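Local structure of galactan 1,3-beta-galactosidase (Phanerochaete chrysosporium, 7BYS) at residues Thr305-Glu310 with Asp422-Tyr427; His353-Tyr358 with Val397-Asn402. The protein probably hydrolyses beta-1,3-linked galactan from the chain end, joining a family 43 glycoside hydrolase domain to a calcium-bearing carbohydrate-binding module. One frame throughout, in Å; residues are numbered along the deposited sequence. Where two conformers were deposited one is given.

Contact 1: residues Thr305-Glu310 with Asp422-Tyr427; sequences TSYEAE and DKIIVY. With CA (calcium ion), chain F.
A calcium ion sits where strand 305-308 runs out beside the start of the last strand, and both segments supply its ligands. Glu308 binds through OE1 alone, at 2.3 Å from the ion CA. Glu310 chelates it with both OE1 and OE2, its chain folded back at chi2 (-90°). Asp422 grips with two atoms, the carbonyl O and OD1; its CG stands anti to the backbone N (chi1 -177°). Carbonyl O atoms of Ser327 and Lys330 bring the ligand oxygens to seven. The cation probably offsets the repulsion between oxygens such as Glu308 OE1 and Asp422 O, 3.2 Å apart.

Backbone hydrogen bonds form a regular antiparallel ladder. Thr305 and Val426 exchange two, as do Tyr307 and Ile424, where Tyr307 N lies 2.9 Å from Ile424 O, nearly along the carbonyl axis. Ala309 N reaches the metal-bound Asp422 O at 3.1 Å from well above the carbonyl plane, so one oxygen serves ion and amide.

On one face the Tyr307 side chain crosses Ile424 and Val426 obliquely, CB against Ile424 CG1 and CE1 3.9 Å from Val426 CG2, while Tyr307 OH bonds to Gln347 N. On the other, Lys423 extends alongside Glu308, but NZ, 5.2 Å from Glu308 OE2, is too far for a salt bridge; Lys423 makes a cation-pi contact with Tyr358.

Strand 420-426 runs between edge strand 305-308 and strand 352-360; on the latter side Asp422 and Lys423 both oppose Tyr358, a classic beta bulge. Strand 339-349 of the second sheet packs against Tyr307 and Ile424, as in the beta-sandwich of CBM35 modules.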
ATOM      1  N   THR A 305      -9.206  22.434   2.564  1.00 16.18           N
ATOM      2  CA  THR A 305     -10.401  23.174   2.179  1.00 19.69           C
ATOM      3  C   THR A 305     -11.040  22.474   0.985  1.00 14.10           C
ATOM      4  O   THR A 305     -10.377  22.259  -0.035  1.00 13.83           O
ATOM      5  CB  THR A 305     -10.047  24.618   1.841  1.00 22.40           C
ATOM      6  OG1 THR A 305      -9.460  25.233   2.994  1.00 22.84           O
ATOM      7  CG2 THR A 305     -11.295  25.389   1.457  1.00 21.89           C
ATOM      8  N   SER A 306     -12.314  22.114   1.119  1.00 13.96           N
ATOM      9  CA  SER A 306     -13.024  21.350   0.100  1.00 10.65           C
ATOM     10  C   SER A 306     -13.760  22.276  -0.856  1.00 13.01           C
ATOM     11  O   SER A 306     -14.377  23.258  -0.434  1.00 14.51           O
ATOM     12  CB  SER A 306     -14.049  20.421   0.749  0.75 14.88           C
ATOM     13  OG  SER A 306     -13.435  19.308   1.377  0.75 17.85           O
ATOM     14  N   TYR A 307     -13.728  21.928  -2.141  1.00 10.67           N
ATOM     15  CA  TYR A 307     -14.464  22.636  -3.187  1.00 12.41           C
ATOM     16  C   TYR A 307     -15.207  21.600  -4.015  1.00 11.93           C
ATOM     17  O   TYR A 307     -14.579  20.704  -4.588  1.00 12.14           O
ATOM     18  CB  TYR A 307     -13.508  23.409  -4.099  1.00 12.48           C
ATOM     19  CG  TYR A 307     -12.664  24.447  -3.389  1.00 13.12           C
ATOM     20  CD1 TYR A 307     -11.471  24.097  -2.770  1.00 14.52           C
ATOM     21  CD2 TYR A 307     -13.057  25.786  -3.345  1.00 15.17           C
ATOM     22  CE1 TYR A 307     -10.692  25.045  -2.123  1.00 14.99           C
ATOM     23  CE2 TYR A 307     -12.283  26.737  -2.701  1.00 15.39           C
ATOM     24  CZ  TYR A 307     -11.107  26.360  -2.089  1.00 17.56           C
ATOM     25  OH  TYR A 307     -10.334  27.308  -1.441  1.00 20.41           O
ATOM     26  N   GLU A 308     -16.525  21.738  -4.114  1.00 11.28           N
ATOM     27  CA  GLU A 308     -17.320  20.810  -4.909  1.00 11.87           C
ATOM     28  C   GLU A 308     -17.177  21.127  -6.389  1.00 11.61           C
ATOM     29  O   GLU A 308     -17.269  22.289  -6.793  1.00 12.36           O
ATOM     30  CB  GLU A 308     -18.793  20.902  -4.513  1.00 12.37           C
ATOM     31  CG  GLU A 308     -19.085  20.502  -3.071  1.00 12.86           C
ATOM     32  CD  GLU A 308     -18.842  19.034  -2.776  1.00 14.89           C
ATOM     33  OE1 GLU A 308     -18.853  18.201  -3.707  1.00 13.51           O
ATOM     34  OE2 GLU A 308     -18.636  18.707  -1.595  1.00 14.05           O
ATOM     35  N   ALA A 309     -16.954  20.091  -7.203  1.00 11.95           N
ATOM     36  CA  ALA A 309     -16.828  20.305  -8.641  1.00 12.82           C
ATOM     37  C   ALA A 309     -18.092  20.926  -9.224  1.00 10.95           C
ATOM     38  O   ALA A 309     -18.018  21.772 -10.127  1.00 11.99           O
ATOM     39  CB  ALA A 309     -16.514  18.982  -9.336  1.00 12.12           C
ATOM     40  N   GLU A 310     -19.259  20.537  -8.706  1.00 10.99           N
ATOM     41  CA  GLU A 310     -20.522  21.009  -9.255  1.00 12.31           C
ATOM     42  C   GLU A 310     -20.762  22.485  -8.974  1.00 14.84           C
ATOM     43  O   GLU A 310     -21.638  23.080  -9.607  1.00 16.18           O
ATOM     44  CB  GLU A 310     -21.680  20.136  -8.754  1.00 14.35           C
ATOM     45  CG  GLU A 310     -21.869  20.124  -7.243  1.00 11.78           C
ATOM     46  CD  GLU A 310     -21.073  19.033  -6.539  1.00 13.14           C
ATOM     47  OE1 GLU A 310     -20.054  18.553  -7.095  1.00 12.33           O
ATOM     48  OE2 GLU A 310     -21.503  18.643  -5.435  1.00 13.56           O
ATOM     49  N   ASP A 422     -15.953  14.715  -8.364  1.00  8.80           N
ATOM     50  CA  ASP A 422     -16.859  14.966  -7.252  1.00  7.64           C
ATOM     51  C   ASP A 422     -16.508  16.261  -6.532  1.00 10.81           C
ATOM     52  O   ASP A 422     -17.373  17.125  -6.348  1.00 10.30           O
ATOM     53  CB  ASP A 422     -16.776  13.783  -6.272  1.00  8.59           C
ATOM     54  CG  ASP A 422     -17.727  13.905  -5.109  1.00 10.74           C
ATOM     55  OD1 ASP A 422     -18.550  14.834  -5.075  1.00 11.65           O
ATOM     56  OD2 ASP A 422     -17.652  13.043  -4.205  1.00 11.28           O
ATOM     57  N   LYS A 423     -15.259  16.391  -6.102  1.00 10.04           N
ATOM     58  CA  LYS A 423     -14.784  17.558  -5.372  1.00 11.14           C
ATOM     59  C   LYS A 423     -13.267  17.489  -5.349  1.00 11.28           C
ATOM     60  O   LYS A 423     -12.664  16.489  -5.758  1.00  9.45           O
ATOM     61  CB  LYS A 423     -15.327  17.600  -3.932  1.00 11.44           C
ATOM     62  CG  LYS A 423     -14.923  16.410  -3.057  1.00 12.63           C
ATOM     63  CD  LYS A 423     -15.267  16.683  -1.599  1.00 14.50           C
ATOM     64  CE  LYS A 423     -14.679  15.626  -0.688  1.00 18.94           C
ATOM     65  NZ  LYS A 423     -14.761  16.074   0.736  1.00 25.56           N
ATOM     66  N   ILE A 424     -12.651  18.568  -4.868  1.00 10.39           N
ATOM     67  CA  ILE A 424     -11.224  18.601  -4.583  1.00 10.47           C
ATOM     68  C   ILE A 424     -11.044  19.074  -3.148  1.00 13.17           C
ATOM     69  O   ILE A 424     -11.893  19.782  -2.600  1.00 11.30           O
ATOM     70  CB  ILE A 424     -10.406  19.474  -5.574  1.00 10.77           C
ATOM     71  CG1 ILE A 424     -10.684  20.977  -5.376  1.00 11.78           C
ATOM     72  CG2 ILE A 424     -10.676  19.053  -7.017  1.00 10.31           C
ATOM     73  CD1 ILE A 424      -9.805  21.880  -6.231  1.00 14.00           C
ATOM     74  N   ILE A 425      -9.949  18.656  -2.529  1.00  9.69           N
ATOM     75  CA  ILE A 425      -9.545  19.166  -1.224  1.00  9.66           C
ATOM     76  C   ILE A 425      -8.138  19.717  -1.362  1.00 11.91           C
ATOM     77  O   ILE A 425      -7.223  19.007  -1.802  1.00 10.95           O
ATOM     78  CB  ILE A 425      -9.614  18.109  -0.109  1.00 10.08           C
ATOM     79  CG1 ILE A 425     -10.996  17.450  -0.067  1.00 12.80           C
ATOM     80  CG2 ILE A 425      -9.275  18.763   1.229  1.00 11.90           C
ATOM     81  CD1 ILE A 425     -11.158  16.392   1.051  1.00 13.57           C
ATOM     82  N   VAL A 426      -7.974  20.985  -1.004  1.00 11.76           N
ATOM     83  CA  VAL A 426      -6.699  21.683  -1.098  1.00 11.86           C
ATOM     84  C   VAL A 426      -6.076  21.730   0.290  1.00 13.61           C
ATOM     85  O   VAL A 426      -6.654  22.301   1.224  1.00 16.15           O
ATOM     86  CB  VAL A 426      -6.880  23.098  -1.664  1.00 12.41           C
ATOM     87  CG1 VAL A 426      -5.546  23.837  -1.667  1.00 16.71           C
ATOM     88  CG2 VAL A 426      -7.460  23.046  -3.074  1.00 13.31           C
ATOM     89  N   TYR A 427      -4.891  21.144   0.418  1.00 15.99           N
ATOM     90  CA  TYR A 427      -4.193  21.066   1.693  1.00 14.19           C
ATOM     91  C   TYR A 427      -3.082  22.102   1.746  1.00 20.78           C
ATOM     92  O   TYR A 427      -2.819  22.807   0.772  1.00 25.35           O
ATOM     93  CB  TYR A 427      -3.624  19.653   1.900  1.00 13.63           C
ATOM     94  CG  TYR A 427      -4.703  18.605   2.034  1.00 11.96           C
ATOM     95  CD1 TYR A 427      -5.304  18.364   3.259  1.00 10.32           C
ATOM     96  CD2 TYR A 427      -5.137  17.877   0.927  1.00 13.13           C
ATOM     97  CE1 TYR A 427      -6.296  17.425   3.396  1.00 13.17           C
ATOM     98  CE2 TYR A 427      -6.127  16.925   1.056  1.00 11.79           C
ATOM     99  CZ  TYR A 427      -6.703  16.708   2.294  1.00 11.72           C
ATOM    100  OH  TYR A 427      -7.690  15.777   2.466  1.00 13.44           O
ATOM    101  OXT TYR A 427      -2.427  22.254   2.777  1.00 29.20           O
TER
HETATM  102 CA    CA F 503     -19.698  16.827  -5.355  1.00 10.41          CA

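Contact 2: residues His353-Tyr358 with Val397-Asn402; sequences HWVALY and VKLNLN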
ATOM      1  N   HIS A 353       1.089  23.112  -2.937  1.00 15.57           N
ATOM      2  CA  HIS A 353       0.045  22.509  -2.127  1.00 16.65           C
ATOM      3  C   HIS A 353      -0.398  21.188  -2.731  1.00 13.62           C
ATOM      4  O   HIS A 353      -0.608  21.087  -3.941  1.00 13.93           O
ATOM      5  CB  HIS A 353      -1.153  23.453  -2.008  1.00 18.03           C
ATOM      6  CG  HIS A 353      -0.855  24.665  -1.186  1.00 18.63           C
ATOM      7  ND1 HIS A 353      -1.213  24.770   0.139  1.00 21.45           N
ATOM      8  CD2 HIS A 353      -0.196  25.807  -1.494  1.00 19.10           C
ATOM      9  CE1 HIS A 353      -0.801  25.934   0.612  1.00 27.64           C
ATOM     10  NE2 HIS A 353      -0.179  26.580  -0.358  1.00 21.24           N
ATOM     11  N   TRP A 354      -0.533  20.176  -1.873  1.00 11.64           N
ATOM     12  CA  TRP A 354      -1.168  18.937  -2.290  1.00 10.62           C
ATOM     13  C   TRP A 354      -2.663  19.155  -2.440  1.00 11.91           C
ATOM     14  O   TRP A 354      -3.307  19.743  -1.570  1.00 14.20           O
ATOM     15  CB  TRP A 354      -0.918  17.855  -1.247  1.00 13.69           C
ATOM     16  CG  TRP A 354       0.432  17.267  -1.367  1.00 12.75           C
ATOM     17  CD1 TRP A 354       1.463  17.400  -0.480  1.00 15.45           C
ATOM     18  CD2 TRP A 354       0.927  16.462  -2.443  1.00 12.30           C
ATOM     19  NE1 TRP A 354       2.560  16.721  -0.932  1.00 16.86           N
ATOM     20  CE2 TRP A 354       2.258  16.129  -2.130  1.00 13.99           C
ATOM     21  CE3 TRP A 354       0.363  15.960  -3.620  1.00 12.96           C
ATOM     22  CZ2 TRP A 354       3.042  15.336  -2.963  1.00 14.18           C
ATOM     23  CZ3 TRP A 354       1.147  15.175  -4.451  1.00 15.29           C
ATOM     24  CH2 TRP A 354       2.467  14.868  -4.116  1.00 14.92           C
ATOM     25  N   VAL A 355      -3.216  18.664  -3.545  1.00 10.41           N
ATOM     26  CA  VAL A 355      -4.644  18.736  -3.812  1.00 12.55           C
ATOM     27  C   VAL A 355      -5.143  17.323  -4.087  1.00 11.10           C
ATOM     28  O   VAL A 355      -4.600  16.624  -4.948  1.00 11.42           O
ATOM     29  CB  VAL A 355      -4.941  19.676  -4.997  1.00 11.21           C
ATOM     30  CG1 VAL A 355      -6.434  19.778  -5.237  1.00 13.72           C
ATOM     31  CG2 VAL A 355      -4.330  21.072  -4.748  1.00 13.74           C
ATOM     32  N   ALA A 356      -6.158  16.904  -3.351  1.00 10.67           N
ATOM     33  CA  ALA A 356      -6.766  15.599  -3.559  1.00  9.97           C
ATOM     34  C   ALA A 356      -7.949  15.738  -4.507  1.00  8.92           C
ATOM     35  O   ALA A 356      -8.853  16.545  -4.273  1.00 10.22           O
ATOM     36  CB  ALA A 356      -7.233  15.004  -2.232  1.00 11.39           C
ATOM     37  N   LEU A 357      -7.946  14.942  -5.566  1.00  8.28           N
ATOM     38  CA  LEU A 357      -9.028  14.926  -6.545  1.00  9.34           C
ATOM     39  C   LEU A 357      -9.925  13.729  -6.242  1.00 10.27           C
ATOM     40  O   LEU A 357      -9.479  12.580  -6.333  1.00  8.94           O
ATOM     41  CB  LEU A 357      -8.476  14.838  -7.967  1.00 11.44           C
ATOM     42  CG  LEU A 357      -7.312  15.755  -8.351  1.00  9.06           C
ATOM     43  CD1 LEU A 357      -6.927  15.533  -9.815  1.00 13.22           C
ATOM     44  CD2 LEU A 357      -7.650  17.205  -8.084  1.00 12.50           C
ATOM     45  N   TYR A 358     -11.172  14.004  -5.855  1.00  7.95           N
ATOM     46  CA  TYR A 358     -12.156  12.962  -5.569  1.00  8.47           C
ATOM     47  C   TYR A 358     -12.980  12.719  -6.826  1.00  9.16           C
ATOM     48  O   TYR A 358     -13.616  13.641  -7.350  1.00 10.33           O
ATOM     49  CB  TYR A 358     -13.052  13.374  -4.406  1.00  8.79           C
ATOM     50  CG  TYR A 358     -12.377  13.260  -3.065  1.00  8.05           C
ATOM     51  CD1 TYR A 358     -11.358  14.137  -2.690  1.00  9.85           C
ATOM     52  CD2 TYR A 358     -12.760  12.271  -2.170  1.00 10.39           C
ATOM     53  CE1 TYR A 358     -10.721  14.004  -1.455  1.00  9.51           C
ATOM     54  CE2 TYR A 358     -12.139  12.141  -0.940  1.00  9.73           C
ATOM     55  CZ  TYR A 358     -11.122  13.003  -0.602  1.00 10.35           C
ATOM     56  OH  TYR A 358     -10.523  12.847   0.630  1.00 11.81           O
ATOM     57  N   VAL A 397      -2.386  15.472  -6.370  1.00 10.41           N
ATOM     58  CA  VAL A 397      -1.521  16.209  -7.286  1.00 11.61           C
ATOM     59  C   VAL A 397      -0.981  17.431  -6.552  1.00  9.45           C
ATOM     60  O   VAL A 397      -1.707  18.085  -5.797  1.00 11.91           O
ATOM     61  CB  VAL A 397      -2.242  16.563  -8.610  1.00 13.22           C
ATOM     62  CG1 VAL A 397      -3.424  17.497  -8.370  1.00 13.28           C
ATOM     63  CG2 VAL A 397      -1.259  17.169  -9.611  1.00 15.33           C
ATOM     64  N   LYS A 398       0.309  17.711  -6.743  1.00 12.31           N
ATOM     65  CA  LYS A 398       0.969  18.836  -6.091  1.00 12.53           C
ATOM     66  C   LYS A 398       0.931  20.038  -7.029  1.00 13.46           C
ATOM     67  O   LYS A 398       1.490  19.987  -8.128  1.00 16.54           O
ATOM     68  CB  LYS A 398       2.412  18.480  -5.743  1.00 15.44           C
ATOM     69  CG  LYS A 398       2.989  19.346  -4.623  1.00 24.41           C
ATOM     70  CD  LYS A 398       4.270  18.738  -4.052  1.00 27.69           C
ATOM     71  CE  LYS A 398       5.302  18.534  -5.146  1.00 36.92           C
ATOM     72  NZ  LYS A 398       5.875  17.157  -5.123  1.00 40.36           N
ATOM     73  N   LEU A 399       0.262  21.107  -6.600  1.00 12.82           N
ATOM     74  CA  LEU A 399       0.037  22.272  -7.449  1.00 13.21           C
ATOM     75  C   LEU A 399       0.681  23.513  -6.846  1.00 16.05           C
ATOM     76  O   LEU A 399       0.598  23.745  -5.637  1.00 15.28           O
ATOM     77  CB  LEU A 399      -1.462  22.528  -7.633  1.00 17.39           C
ATOM     78  CG  LEU A 399      -2.256  21.390  -8.287  1.00 13.85           C
ATOM     79  CD1 LEU A 399      -3.717  21.754  -8.421  1.00 17.52           C
ATOM     80  CD2 LEU A 399      -1.669  21.022  -9.643  1.00 15.30           C
ATOM     81  N   ASN A 400       1.290  24.330  -7.708  1.00 20.98           N
ATOM     82  CA  ASN A 400       1.836  25.624  -7.306  1.00 21.83           C
ATOM     83  C   ASN A 400       0.742  26.677  -7.423  1.00 18.64           C
ATOM     84  O   ASN A 400       0.263  26.960  -8.525  1.00 23.49           O
ATOM     85  CB  ASN A 400       3.024  25.999  -8.188  1.00 22.81           C
ATOM     86  CG  ASN A 400       4.289  25.253  -7.810  1.00 33.46           C
ATOM     87  OD1 ASN A 400       4.519  24.957  -6.636  1.00 41.00           O
ATOM     88  ND2 ASN A 400       5.106  24.930  -8.804  1.00 40.11           N
ATOM     89  N   LEU A 401       0.354  27.255  -6.292  1.00 15.22           N
ATOM     90  CA  LEU A 401      -0.705  28.248  -6.217  1.00 16.55           C
ATOM     91  C   LEU A 401      -0.118  29.604  -5.848  1.00 23.05           C
ATOM     92  O   LEU A 401       1.014  29.708  -5.364  1.00 24.27           O
ATOM     93  CB  LEU A 401      -1.759  27.847  -5.181  1.00 20.04           C
ATOM     94  CG  LEU A 401      -2.382  26.454  -5.319  1.00 16.18           C
ATOM     95  CD1 LEU A 401      -3.313  26.164  -4.160  1.00 19.69           C
ATOM     96  CD2 LEU A 401      -3.129  26.384  -6.643  1.00 18.84           C
ATOM     97  N   ASN A 402      -0.900  30.649  -6.090  1.00 20.51           N
ATOM     98  CA  ASN A 402      -0.508  32.005  -5.735  1.00 27.66           C
ATOM     99  C   ASN A 402      -1.236  32.441  -4.472  1.00 23.57           C
ATOM    100  O   ASN A 402      -2.301  31.926  -4.131  1.00 23.34           O
ATOM    101  CB  ASN A 402      -0.836  32.984  -6.867  1.00 23.09           C
ATOM    102  CG  ASN A 402      -0.071  32.686  -8.132  1.00 23.73           C
ATOM    103  OD1 ASN A 402       1.071  32.226  -8.089  1.00 34.45           O
ATOM    104  ND2 ASN A 402      -0.696  32.947  -9.275  1.00 30.89           N
TER
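Val355, Leu357, Val397 and Leu399 form an apolar patch on one face of the strand pair. Val355 CG2 meets Leu399 CD1 at 3.8 Å, the side chains crossing at about a right angle. Val397 CG1 lies in the crowded position between its N and carbonyl carbon (chi1 63°), within 4.2 Å of Leu357 CD2. Leu401 CD1 rests against CB and the ring of His353. Val371 and Val373 of strand 367-373 lie against Leu399, so this face belongs to the interior of the carbohydrate-binding module's beta-sandwich, with strand 392-402 at the edge of its four-stranded sheet. Four backbone hydrogen bonds hold the antiparallel pair: His353 with Leu399 and Val355 with Val397 each exchange two, Leu399 N to His353 O being the straightest at 175°. The non-hydrogen-bonded pair Trp354 and Lys398 occupies the reverse face. Lys398 CB sits 3.8 Å from the centroid of the six-membered ring of the Trp354 indole, 12° off its normal, a CH-pi contact. The lysine chain continues over the same face, CD 3.8 Å from Trp354 CZ2, then bends at chi3 and chi4. At the polar end the His353 ring is fixed on two sides, ND1 hydrogen-bonded to Tyr427 O of the C-terminal carboxylate and NE2 to Gly350 O; two such acceptors, one anionic, would favour a protonated imidazole.

Overall arrangement
From the N terminus the chain first builds the family 43 domain, then enters the binding module with strand 305-308. Contact 1 joins this opening strand to the closing one, 420-426, bracketing nearly the whole module in a loop of 111 intervening residues. Contact 2 is nested inside that loop, pairing 352-360 with 392-402 across a shorter excursion that includes strands 367-373 and 379-383 of the opposing sheet. Their centres lie 10 Å apart, and the two contacts are the outer pairings of one four-stranded antiparallel sheet, joined through the central pair 420-426 and 352-360. Between them, Asp422 N bonds to Tyr358 O and Ile425 CD1 packs against Tyr358 CE1.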